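Long-range contacts in putative isomerase (Streptomyces coelicolor A3, PDB 2OQH), which probably acts as an isomerase or dehydratase of the enolase superfamily, perhaps converting D-glucarate to 5-dehydro-4-deoxy-D-glucarate: residues 91-95 with 270-275; 264-270 with 292-297; 280-284 with 312-318. Numbering follows the deposited sequence.

Contact 1 (91-95 with 270-275)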
loop_
_atom_site.group_PDB
_atom_site.type_symbol
_atom_site.label_atom_id
_atom_site.label_comp_id
_atom_site.label_asym_id
_atom_site.label_seq_id
_atom_site.Cartn_x
_atom_site.Cartn_y
_atom_site.Cartn_z
ATOM N N TYR A 91 -10.783 -4.824 -8.542
ATOM C CA TYR A 91 -9.745 -4.768 -7.521
ATOM C C TYR A 91 -9.345 -6.164 -7.012
ATOM O O TYR A 91 -8.157 -6.486 -6.946
ATOM C CB TYR A 91 -10.254 -3.909 -6.363
ATOM C CG TYR A 91 -9.230 -3.396 -5.373
ATOM C CD1 TYR A 91 -7.910 -3.848 -5.372
ATOM C CD2 TYR A 91 -9.597 -2.452 -4.423
ATOM C CE1 TYR A 91 -6.977 -3.356 -4.440
ATOM C CE2 TYR A 91 -8.680 -1.955 -3.488
ATOM C CZ TYR A 91 -7.375 -2.406 -3.500
ATOM O OH TYR A 91 -6.474 -1.884 -2.585
ATOM N N LEU A 92 -10.325 -6.989 -6.653
ATOM C CA LEU A 92 -10.007 -8.316 -6.140
ATOM C C LEU A 92 -9.252 -9.139 -7.173
ATOM O O LEU A 92 -8.458 -10.006 -6.817
ATOM C CB LEU A 92 -11.275 -9.065 -5.694
ATOM C CG LEU A 92 -12.164 -8.389 -4.644
ATOM C CD1 LEU A 92 -13.110 -9.426 -4.041
ATOM C CD2 LEU A 92 -11.304 -7.763 -3.548
ATOM N N GLY A 93 -9.503 -8.871 -8.455
ATOM C CA GLY A 93 -8.800 -9.590 -9.504
ATOM C C GLY A 93 -7.317 -9.249 -9.479
ATOM O O GLY A 93 -6.460 -10.135 -9.505
ATOM N N TYR A 94 -7.006 -7.956 -9.437
ATOM C CA TYR A 94 -5.614 -7.522 -9.385
ATOM C C TYR A 94 -4.942 -8.076 -8.129
ATOM O O TYR A 94 -3.798 -8.517 -8.177
ATOM C CB TYR A 94 -5.520 -5.993 -9.370
ATOM C CG TYR A 94 -5.766 -5.337 -10.712
ATOM C CD1 TYR A 94 -4.873 -5.503 -11.771
ATOM C CD2 TYR A 94 -6.881 -4.540 -10.917
ATOM C CE1 TYR A 94 -5.086 -4.879 -13.006
ATOM C CE2 TYR A 94 -7.109 -3.911 -12.148
ATOM C CZ TYR A 94 -6.211 -4.084 -13.189
ATOM O OH TYR A 94 -6.455 -3.474 -14.403
ATOM N N ALA A 95 -5.664 -8.039 -7.010
ATOM C CA ALA A 95 -5.140 -8.526 -5.734
ATOM C C ALA A 95 -4.850 -10.027 -5.749
ATOM O O ALA A 95 -3.878 -10.476 -5.144
ATOM C CB ALA A 95 -6.119 -8.197 -4.613
ATOM N N ASP A 270 0.957 0.422 -5.404
ATOM C CA ASP A 270 0.448 -0.615 -4.513
ATOM C C ASP A 270 0.408 -1.904 -5.317
ATOM O O ASP A 270 -0.426 -2.079 -6.209
ATOM C CB ASP A 270 -0.959 -0.269 -4.006
ATOM C CG ASP A 270 -1.539 -1.348 -3.101
ATOM O OD1 ASP A 270 -0.893 -2.403 -2.919
ATOM O OD2 ASP A 270 -2.649 -1.140 -2.566
ATOM N N VAL A 271 1.329 -2.800 -4.993
ATOM C CA VAL A 271 1.439 -4.072 -5.685
ATOM C C VAL A 271 0.130 -4.839 -5.746
ATOM O O VAL A 271 -0.218 -5.423 -6.769
ATOM C CB VAL A 271 2.506 -4.958 -5.014
ATOM C CG1 VAL A 271 2.442 -6.378 -5.570
ATOM C CG2 VAL A 271 3.873 -4.360 -5.244
ATOM N N TYR A 272 -0.599 -4.817 -4.640
ATOM C CA TYR A 272 -1.843 -5.546 -4.537
ATOM C C TYR A 272 -2.982 -4.901 -5.293
ATOM O O TYR A 272 -3.963 -5.567 -5.626
ATOM C CB TYR A 272 -2.152 -5.738 -3.053
ATOM C CG TYR A 272 -0.923 -6.305 -2.391
ATOM C CD1 TYR A 272 -0.493 -7.596 -2.694
ATOM C CD2 TYR A 272 -0.083 -5.498 -1.628
ATOM C CE1 TYR A 272 0.747 -8.063 -2.274
ATOM C CE2 TYR A 272 1.171 -5.957 -1.200
ATOM C CZ TYR A 272 1.580 -7.241 -1.533
ATOM O OH TYR A 272 2.835 -7.694 -1.169
ATOM N N LYS A 273 -2.842 -3.617 -5.594
ATOM C CA LYS A 273 -3.866 -2.905 -6.342
ATOM C C LYS A 273 -3.566 -2.962 -7.850
ATOM O O LYS A 273 -4.480 -3.031 -8.671
ATOM C CB LYS A 273 -3.935 -1.451 -5.853
ATOM C CG LYS A 273 -5.011 -0.594 -6.508
ATOM C CD LYS A 273 -5.038 0.825 -5.912
ATOM C CE LYS A 273 -5.723 0.875 -4.553
ATOM N NZ LYS A 273 -7.115 1.394 -4.657
ATOM N N TRP A 274 -2.280 -2.957 -8.196
ATOM C CA TRP A 274 -1.836 -2.985 -9.587
ATOM C C TRP A 274 -1.503 -4.371 -10.158
ATOM O O TRP A 274 -1.107 -4.498 -11.316
ATOM C CB TRP A 274 -0.644 -2.038 -9.748
ATOM C CG TRP A 274 -1.052 -0.596 -9.590
ATOM C CD1 TRP A 274 -1.500 0.008 -8.449
ATOM C CD2 TRP A 274 -1.137 0.393 -10.624
ATOM N NE1 TRP A 274 -1.866 1.309 -8.710
ATOM C CE2 TRP A 274 -1.651 1.573 -10.036
ATOM C CE3 TRP A 274 -0.830 0.399 -11.994
ATOM C CZ2 TRP A 274 -1.868 2.749 -10.774
ATOM C CZ3 TRP A 274 -1.047 1.572 -12.728
ATOM C CH2 TRP A 274 -1.560 2.726 -12.114
ATOM N N GLY A 275 -1.643 -5.403 -9.334
ATOM C CA GLY A 275 -1.409 -6.753 -9.809
ATOM C C GLY A 275 -0.020 -7.359 -9.749
ATOM O O GLY A 275 0.147 -8.523 -10.120
HETATM O O HOH W 1 -4.164 -2.808 -1.375
#

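Contact 2 (264-270 with 292-297)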
loop_
_atom_site.group_PDB
_atom_site.type_symbol
_atom_site.label_atom_id
_atom_site.label_comp_id
_atom_site.label_asym_id
_atom_site.label_seq_id
_atom_site.Cartn_x
_atom_site.Cartn_y
_atom_site.Cartn_z
ATOM N N VAL A 264 -3.566 14.786 -11.560
ATOM C CA VAL A 264 -2.808 14.532 -10.338
ATOM C C VAL A 264 -1.334 14.941 -10.372
ATOM O O VAL A 264 -0.740 15.085 -11.439
ATOM C CB VAL A 264 -2.870 13.035 -9.965
ATOM C CG1 VAL A 264 -4.332 12.572 -9.852
ATOM C CG2 VAL A 264 -2.141 12.213 -11.014
ATOM N N ASP A 265 -0.750 15.110 -9.187
ATOM C CA ASP A 265 0.657 15.492 -9.050
ATOM C C ASP A 265 1.467 14.360 -8.425
ATOM O O ASP A 265 2.684 14.282 -8.590
ATOM C CB ASP A 265 0.793 16.730 -8.158
ATOM C CG ASP A 265 0.001 17.912 -8.674
ATOM O OD1 ASP A 265 0.321 18.395 -9.783
ATOM O OD2 ASP A 265 -0.939 18.357 -7.972
ATOM N N VAL A 266 0.777 13.498 -7.690
ATOM C CA VAL A 266 1.412 12.376 -7.016
ATOM C C VAL A 266 0.528 11.141 -7.121
ATOM O O VAL A 266 -0.683 11.222 -6.907
ATOM C CB VAL A 266 1.632 12.691 -5.511
ATOM C CG1 VAL A 266 2.317 11.516 -4.818
ATOM C CG2 VAL A 266 2.457 13.965 -5.357
ATOM N N ILE A 267 1.127 10.003 -7.455
ATOM C CA ILE A 267 0.365 8.767 -7.554
ATOM C C ILE A 267 0.835 7.744 -6.526
ATOM O O ILE A 267 2.024 7.622 -6.266
ATOM C CB ILE A 267 0.482 8.127 -8.948
ATOM C CG1 ILE A 267 -0.090 9.071 -10.006
ATOM C CG2 ILE A 267 -0.275 6.804 -8.975
ATOM C CD1 ILE A 267 -0.022 8.524 -11.421
ATOM N N HIS A 268 -0.114 7.019 -5.945
ATOM C CA HIS A 268 0.188 5.982 -4.962
ATOM C C HIS A 268 0.329 4.626 -5.645
ATOM O O HIS A 268 -0.590 4.171 -6.318
ATOM C CB HIS A 268 -0.941 5.867 -3.928
ATOM C CG HIS A 268 -0.692 6.614 -2.655
ATOM N ND1 HIS A 268 0.395 6.367 -1.846
ATOM C CD2 HIS A 268 -1.407 7.580 -2.038
ATOM C CE1 HIS A 268 0.339 7.150 -0.782
ATOM N NE2 HIS A 268 -0.746 7.898 -0.877
ATOM N N GLY A 269 1.477 3.984 -5.484
ATOM C CA GLY A 269 1.650 2.663 -6.054
ATOM C C GLY A 269 1.095 1.689 -5.029
ATOM O O GLY A 269 0.786 2.094 -3.911
ATOM N N ASP A 270 0.957 0.422 -5.404
ATOM C CA ASP A 270 0.448 -0.615 -4.513
ATOM C C ASP A 270 0.408 -1.904 -5.317
ATOM O O ASP A 270 -0.426 -2.079 -6.209
ATOM C CB ASP A 270 -0.959 -0.269 -4.006
ATOM C CG ASP A 270 -1.539 -1.348 -3.101
ATOM O OD1 ASP A 270 -0.893 -2.403 -2.919
ATOM O OD2 ASP A 270 -2.649 -1.140 -2.566
ATOM N N LEU A 292 5.945 13.177 -11.790
ATOM C CA LEU A 292 4.963 12.974 -10.737
ATOM C C LEU A 292 5.656 12.422 -9.509
ATOM O O LEU A 292 6.641 11.699 -9.624
ATOM C CB LEU A 292 3.904 11.958 -11.166
ATOM C CG LEU A 292 3.078 12.200 -12.425
ATOM C CD1 LEU A 292 2.107 11.042 -12.588
ATOM C CD2 LEU A 292 2.338 13.534 -12.327
ATOM N N GLY A 293 5.154 12.772 -8.333
ATOM C CA GLY A 293 5.717 12.212 -7.127
ATOM C C GLY A 293 5.077 10.836 -7.035
ATOM O O GLY A 293 4.124 10.548 -7.767
HETATM N N MSE A 294 5.594 9.973 -6.168
HETATM C CA MSE A 294 5.025 8.639 -5.993
HETATM C C MSE A 294 5.249 8.172 -4.565
HETATM O O MSE A 294 6.219 8.551 -3.921
HETATM C CB MSE A 294 5.669 7.618 -6.946
HETATM C CG MSE A 294 5.104 6.198 -6.790
HETATM SE SE MSE A 294 5.984 4.819 -7.855
HETATM C CE MSE A 294 4.624 3.447 -7.712
ATOM N N ASN A 295 4.335 7.347 -4.076
ATOM C CA ASN A 295 4.440 6.800 -2.730
ATOM C C ASN A 295 3.676 5.489 -2.798
ATOM O O ASN A 295 3.110 5.165 -3.839
ATOM C CB ASN A 295 3.789 7.759 -1.726
ATOM C CG ASN A 295 4.296 7.563 -0.305
ATOM O OD1 ASN A 295 5.265 6.830 -0.064
ATOM N ND2 ASN A 295 3.649 8.233 0.646
ATOM N N LEU A 296 3.668 4.718 -1.717
ATOM C CA LEU A 296 2.916 3.477 -1.728
ATOM C C LEU A 296 1.717 3.571 -0.803
ATOM O O LEU A 296 1.785 4.165 0.275
ATOM C CB LEU A 296 3.791 2.288 -1.324
ATOM C CG LEU A 296 4.880 1.851 -2.311
ATOM C CD1 LEU A 296 5.515 0.565 -1.809
ATOM C CD2 LEU A 296 4.289 1.650 -3.706
ATOM N N HIS A 297 0.610 2.994 -1.250
ATOM C CA HIS A 297 -0.627 2.973 -0.490
ATOM C C HIS A 297 -0.695 1.643 0.250
ATOM O O HIS A 297 -0.229 0.627 -0.256
ATOM C CB HIS A 297 -1.814 3.106 -1.444
ATOM C CG HIS A 297 -3.142 2.832 -0.810
ATOM N ND1 HIS A 297 -3.766 1.605 -0.888
ATOM C CD2 HIS A 297 -3.971 3.631 -0.101
ATOM C CE1 HIS A 297 -4.926 1.664 -0.258
ATOM N NE2 HIS A 297 -5.073 2.883 0.228
#

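Contact 3 (280-284 with 312-318)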
loop_
_atom_site.group_PDB
_atom_site.type_symbol
_atom_site.label_atom_id
_atom_site.label_comp_id
_atom_site.label_asym_id
_atom_site.label_seq_id
_atom_site.Cartn_x
_atom_site.Cartn_y
_atom_site.Cartn_z
ATOM N N THR A 280 4.398 -2.271 -10.641
ATOM C CA THR A 280 4.704 -1.179 -9.730
ATOM C C THR A 280 6.026 -0.514 -10.114
ATOM O O THR A 280 6.150 0.705 -10.031
ATOM C CB THR A 280 4.740 -1.682 -8.274
ATOM O OG1 THR A 280 3.468 -2.258 -7.949
ATOM C CG2 THR A 280 5.027 -0.540 -7.314
ATOM N N LYS A 281 7.008 -1.306 -10.538
ATOM C CA LYS A 281 8.285 -0.741 -10.978
ATOM C C LYS A 281 7.998 0.062 -12.248
ATOM O O LYS A 281 8.589 1.116 -12.482
ATOM C CB LYS A 281 9.298 -1.844 -11.300
ATOM C CG LYS A 281 9.748 -2.673 -10.104
ATOM C CD LYS A 281 10.645 -1.870 -9.184
ATOM C CE LYS A 281 11.985 -1.575 -9.843
ATOM N NZ LYS A 281 12.931 -0.955 -8.883
ATOM N N ALA A 282 7.087 -0.451 -13.068
ATOM C CA ALA A 282 6.705 0.221 -14.304
ATOM C C ALA A 282 6.088 1.582 -13.972
ATOM O O ALA A 282 6.442 2.605 -14.564
ATOM C CB ALA A 282 5.706 -0.632 -15.073
ATOM N N LEU A 283 5.169 1.581 -13.013
ATOM C CA LEU A 283 4.504 2.804 -12.596
ATOM C C LEU A 283 5.515 3.842 -12.115
ATOM O O LEU A 283 5.358 5.041 -12.367
ATOM C CB LEU A 283 3.486 2.496 -11.494
ATOM C CG LEU A 283 2.654 3.655 -10.937
ATOM C CD1 LEU A 283 2.073 4.493 -12.074
ATOM C CD2 LEU A 283 1.543 3.087 -10.057
ATOM N N ALA A 284 6.556 3.383 -11.425
ATOM C CA ALA A 284 7.586 4.287 -10.927
ATOM C C ALA A 284 8.243 4.973 -12.123
ATOM O O ALA A 284 8.512 6.176 -12.099
ATOM C CB ALA A 284 8.623 3.511 -10.122
ATOM N N VAL A 312 10.421 -3.257 -3.174
ATOM C CA VAL A 312 10.149 -2.303 -4.232
ATOM C C VAL A 312 10.686 -0.925 -3.862
ATOM O O VAL A 312 11.422 -0.319 -4.634
ATOM C CB VAL A 312 8.647 -2.223 -4.533
ATOM C CG1 VAL A 312 8.379 -1.147 -5.579
ATOM C CG2 VAL A 312 8.163 -3.576 -5.050
ATOM N N VAL A 313 10.343 -0.443 -2.672
ATOM C CA VAL A 313 10.811 0.867 -2.236
ATOM C C VAL A 313 12.333 0.936 -2.238
ATOM O O VAL A 313 12.929 1.892 -2.740
ATOM C CB VAL A 313 10.301 1.206 -0.816
ATOM C CG1 VAL A 313 10.923 2.513 -0.344
ATOM C CG2 VAL A 313 8.784 1.315 -0.811
ATOM N N SER A 314 12.952 -0.097 -1.682
ATOM C CA SER A 314 14.403 -0.188 -1.579
ATOM C C SER A 314 15.128 -0.046 -2.918
ATOM O O SER A 314 16.195 0.563 -2.990
ATOM C CB SER A 314 14.779 -1.526 -0.923
ATOM O OG SER A 314 16.185 -1.675 -0.805
ATOM N N SER A 315 14.550 -0.599 -3.978
ATOM C CA SER A 315 15.176 -0.543 -5.298
ATOM C C SER A 315 14.640 0.559 -6.211
ATOM O O SER A 315 15.050 0.665 -7.370
ATOM C CB SER A 315 14.994 -1.888 -6.005
ATOM O OG SER A 315 13.618 -2.173 -6.202
ATOM N N THR A 316 13.746 1.391 -5.694
ATOM C CA THR A 316 13.128 2.423 -6.523
ATOM C C THR A 316 13.387 3.866 -6.081
ATOM O O THR A 316 12.811 4.344 -5.102
ATOM C CB THR A 316 11.608 2.165 -6.602
ATOM O OG1 THR A 316 11.380 0.796 -6.973
ATOM C CG2 THR A 316 10.956 3.078 -7.633
ATOM N N PRO A 317 14.251 4.585 -6.819
ATOM C CA PRO A 317 14.590 5.974 -6.505
ATOM C C PRO A 317 13.428 6.926 -6.191
ATOM O O PRO A 317 13.447 7.603 -5.170
ATOM C CB PRO A 317 15.388 6.411 -7.733
ATOM C CG PRO A 317 16.142 5.172 -8.077
ATOM C CD PRO A 317 15.056 4.103 -7.959
ATOM N N VAL A 318 12.417 6.976 -7.051
ATOM C CA VAL A 318 11.296 7.890 -6.837
ATOM C C VAL A 318 10.477 7.667 -5.549
ATOM O O VAL A 318 9.776 8.572 -5.091
ATOM C CB VAL A 318 10.347 7.886 -8.064
ATOM C CG1 VAL A 318 9.551 6.590 -8.116
ATOM C CG2 VAL A 318 9.433 9.091 -8.015
#

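Contact 1 (91-95 with 270-275)
Two tyrosines one helical turn apart, Tyr91 and Tyr94, reach the 270-275 segment through different rotamers. With chi1 in the t well, Tyr91 starts out sideways yet carries its ring to that segment: CE1 lies 3.9 Å from Tyr272 O, near the ring plane, and OH 3.5 Å from Lys273 CE. The hydroxyl ends on a water 2.8 Å from Tyr91 OH, which donates to Asp270 OD2 at 2.5 Å. The CA-to-CB bond of Tyr94 (chi1 m) points toward the segment, bringing CB to 3.2 Å from Lys273 O. The helix carrying both tyrosines, 85-112, belongs to the enolase-superfamily capping domain and here meets the short helix 271-274, which follows barrel strand 266-269. Asp270 is the N-cap of that short helix, its OD1 accepting from Tyr272 N at 3.0 Å. Tyr272, with chi1 m, leads its ring away from 91-95 and bonds through OH to Ala305 O. Lys273 keeps chi1 and chi2 at t and bends at chi3, so its methylenes pass Tyr91 while NZ bonds to Asn246 O. Ala95 is small enough for its CA to sit 3.2 Å from Tyr272 O. Gly275, at positive phi, places CA 3.4 Å from Tyr94 O; a beta carbon would crowd Tyr94 CD1 and the preceding carbonyl.

Contact 2 (264-270 with 292-297)
Gly269 N to Asn295 O, at 2.6 Å, is the shortest of five backbone hydrogen bonds joining these parallel strands. Gly269 O receives His297 N at 2.8 Å; farther back, Ile267 N bonds to Gly293 O (3.1 Å), Asn295 N to Ile267 O (3.2 Å) and Gly293 N to Asp265 O (2.9 Å). Ile267 and Gly269 each use both backbone N and O toward the same neighbour, the normal parallel pattern. These are the sixth and seventh strands of the barrel, crossing at -27°. On the face bearing Val266, His268 and Asn295, Asn295 ND2 bonds to Tyr221 OH and Ala322 O, and His268 NE2 weakly to Glu223 OE1. On the same face Gly293 has no side chain; a beta carbon would press on Val266 CG2. The opposite face is apolar. Ile267 CD1 meets Leu292 CD1 at 3.5 Å, and the selenomethionine Met294 brings CE to 3.5 Å from Gly269 CA, where a beta carbon would clash. Where the strands end, His297 ND1 donates a weak, nearly straight bond to Asp270 OD2 at 3.4 Å, while Asp270 OD1 accepts from Tyr272 N as N-cap of the next helix. An aspartate after the sixth strand paired with a histidine after the seventh matches the Asp-His dyad of mandelate racemase relatives, so this pair is probably placed for acid-base chemistry, the aspartate orienting the imidazole.

Contact 3 (280-284 with 312-318)
Thr280 opens the contact with its methyl: CG2 lies 3.8 Å from Val312 CG1, while its hydroxyl turns back to Gly276 O, just before the start of its helix. A threonine suits this position because it satisfies its polar half locally and still offers a carbon to the neighbouring helix. Lys281 follows, with the largest share of covered surface in the contact. Its CA-to-CB bond points sideways, but chi1, chi2 and chi3 all lie in the m well and curl the chain across, so that CD passes 4.3 Å from Val312 CG1 and NZ donates to Ser315 OG and to Thr316 OG1, both at 3.0 Å. Leu120 O is a further acceptor for this ammonium group. The two helices, 277-289 and 303-315, are consecutive outer helices of the TIM barrel, with strand 293-296 between them in the chain, and Lys281 reaches the second near its C-terminal end. There Thr316 OG1 gives its proton to Val312 O, 2.6 Å away, and so turns a lone pair to the lysine. One turn beyond Thr280, Ala284 again faces the partner. Its CB approaches Thr316 CG2 to 3.4 Å and Val318 CG1 to 3.8 Å; the short methyl lets the chain following helix 303-315 lie close against helix 277-289, with Pro317 and Val318 also touching Glu288.

In the fold
All three contacts are largely buried, but contact 3 lies farther from the centre of the chain (about 13 Å between centres, against 10 Å for contacts 1 and 2). Contact 2 is in the barrel wall itself, held by regular backbone hydrogen bonds. Contact 3 lies outside that wall, where helix 277-289 meets the end of helix 303-315 and the chain after it through side chains alone: a lysine on two hydroxyls, plus methyl contacts. Contact 1 joins capping domain to barrel by close packing and one bridging water, without a direct hydrogen bond. Contacts 1 and 2 share Asp270; Met294 of contact 2 packs on Ala284 of contact 3, and Val271 of contact 1 touches Thr280.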